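Local coordinates for protein putative branched-chain amino acid ABC transporter (Rhodospirillum rubrum ATCC 11170, PDB 3HUT) that probably binds branched-chain or related amino acids outside the cytoplasmic membrane and delivers them to an ABC transporter, at residues G282-G287 with A316-I321. Numbering follows the deposited sequence.
Sequences GYDAVG and AGVTGI
Asp284, on helix 277-296, pushes its carboxylate into the type I beta turn Gly317-Gly320, which begins at the last residue of strand 315-317, a buried tie within the two-lobed periplasmic binding protein fold. The turn is closed by its own bond from Gly320 N to Gly317 O. With CG anti to the carbonyl carbon (chi1 -81°), the Asp284 side chain carries its carboxyl group toward the turn, where the two oxygens take the amides of Val318 and Thr319 and the Thr319 hydroxyl. Asp284 OD1 receives Val318 N at 3.0 Å through its syn lone pair. Asp284 OD2 takes two bonds: Thr319 N reaches it at 2.9 Å from the syn side, 23° out of the carboxylate plane, while Thr319 OG1 donates to its anti lone pair. Three bonds thus fix the rotation of the carboxylate and satisfy two buried amides. Lys333 NZ, hydrogen-bonded to the same Thr319 hydroxyl, would probably steady the negative charge from the second shell. An alanine in place of Asp284 would probably leave the amides of Val318 and Thr319 without their acceptor and the turn loosely held against the helix. Gly317 CA passes 3.3 Å from Asp284 OD2, where a side chain would clash. Val318 CG2 lies against the carboxylate, 3.5 Å from Asp284 OD1; the apolar part is Val318 CG1, which meets the Tyr283 ring obliquely, 3.8 Å from Tyr283 CD2.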
loop_
_atom_site.group_PDB
_atom_site.type_symbol
_atom_site.label_atom_id
_atom_site.label_comp_id
_atom_site.label_asym_id
_atom_site.label_seq_id
_atom_site.Cartn_x
_atom_site.Cartn_y
_atom_site.Cartn_z
ATOM N N GLY A 282 2.019 6.734 5.163
ATOM C CA GLY A 282 1.791 8.109 5.565
ATOM C C GLY A 282 3.127 8.830 5.561
ATOM O O GLY A 282 3.220 10.009 5.209
ATOM N N TYR A 283 4.173 8.107 5.953
ATOM C CA TYR A 283 5.519 8.666 5.978
ATOM C C TYR A 283 5.937 9.022 4.550
ATOM O O TYR A 283 6.397 10.137 4.287
ATOM C CB TYR A 283 6.503 7.645 6.560
ATOM C CG TYR A 283 7.906 8.180 6.774
ATOM C CD1 TYR A 283 8.156 9.196 7.698
ATOM C CD2 TYR A 283 8.989 7.646 6.075
ATOM C CE1 TYR A 283 9.456 9.664 7.925
ATOM C CE2 TYR A 283 10.290 8.107 6.293
ATOM C CZ TYR A 283 10.516 9.114 7.221
ATOM O OH TYR A 283 11.803 9.569 7.447
ATOM N N ASP A 284 5.779 8.072 3.630
ATOM C CA ASP A 284 6.152 8.302 2.239
ATOM C C ASP A 284 5.285 9.362 1.567
ATOM O O ASP A 284 5.772 10.130 0.735
ATOM C CB ASP A 284 6.071 7.001 1.428
ATOM C CG ASP A 284 7.292 6.118 1.614
ATOM O OD1 ASP A 284 8.221 6.528 2.344
ATOM O OD2 ASP A 284 7.323 5.011 1.026
ATOM N N ALA A 285 4.003 9.403 1.917
ATOM C CA ALA A 285 3.107 10.381 1.317
ATOM C C ALA A 285 3.628 11.785 1.609
ATOM O O ALA A 285 3.761 12.614 0.699
ATOM C CB ALA A 285 1.686 10.208 1.858
ATOM N N VAL A 286 3.933 12.049 2.876
ATOM C CA VAL A 286 4.449 13.353 3.266
ATOM C C VAL A 286 5.778 13.636 2.556
ATOM O O VAL A 286 5.994 14.731 2.030
ATOM C CB VAL A 286 4.649 13.436 4.798
ATOM C CG1 VAL A 286 5.350 14.732 5.163
ATOM C CG2 VAL A 286 3.294 13.354 5.504
ATOM N N GLY A 287 6.664 12.643 2.538
ATOM C CA GLY A 287 7.945 12.817 1.878
ATOM C C GLY A 287 7.812 13.080 0.388
ATOM O O GLY A 287 8.540 13.900 -0.173
ATOM N N ALA A 316 12.597 7.136 -3.371
ATOM C CA ALA A 316 13.145 6.088 -2.514
ATOM C C ALA A 316 12.405 6.044 -1.178
ATOM O O ALA A 316 12.931 6.469 -0.155
ATOM C CB ALA A 316 14.632 6.335 -2.279
ATOM N N GLY A 317 11.182 5.531 -1.191
ATOM C CA GLY A 317 10.397 5.478 0.034
ATOM C C GLY A 317 10.647 4.250 0.885
ATOM O O GLY A 317 11.320 3.308 0.455
ATOM N N VAL A 318 10.113 4.263 2.104
ATOM C CA VAL A 318 10.267 3.125 2.996
ATOM C C VAL A 318 9.323 2.024 2.535
ATOM O O VAL A 318 9.418 0.884 2.989
ATOM C CB VAL A 318 9.958 3.508 4.461
ATOM C CG1 VAL A 318 10.891 4.627 4.900
ATOM C CG2 VAL A 318 8.504 3.935 4.606
ATOM N N THR A 319 8.418 2.374 1.622
ATOM C CA THR A 319 7.468 1.410 1.077
ATOM C C THR A 319 7.962 0.943 -0.289
ATOM O O THR A 319 7.233 0.283 -1.026
ATOM C CB THR A 319 6.038 2.008 0.933
ATOM O OG1 THR A 319 6.036 3.063 -0.040
ATOM C CG2 THR A 319 5.553 2.553 2.272
ATOM N N GLY A 320 9.210 1.294 -0.609
ATOM C CA GLY A 320 9.815 0.892 -1.868
ATOM C C GLY A 320 9.978 2.010 -2.878
ATOM O O GLY A 320 9.420 3.091 -2.714
ATOM N N ILE A 321 10.749 1.752 -3.930
ATOM C CA ILE A 321 10.952 2.753 -4.970
ATOM C C ILE A 321 9.588 2.989 -5.609
ATOM O O ILE A 321 8.980 2.060 -6.138
ATOM C CB ILE A 321 11.964 2.259 -6.021
ATOM C CG1 ILE A 321 13.330 2.077 -5.351
ATOM C CG2 ILE A 321 12.034 3.245 -7.184
ATOM C CD1 ILE A 321 14.457 1.678 -6.290
#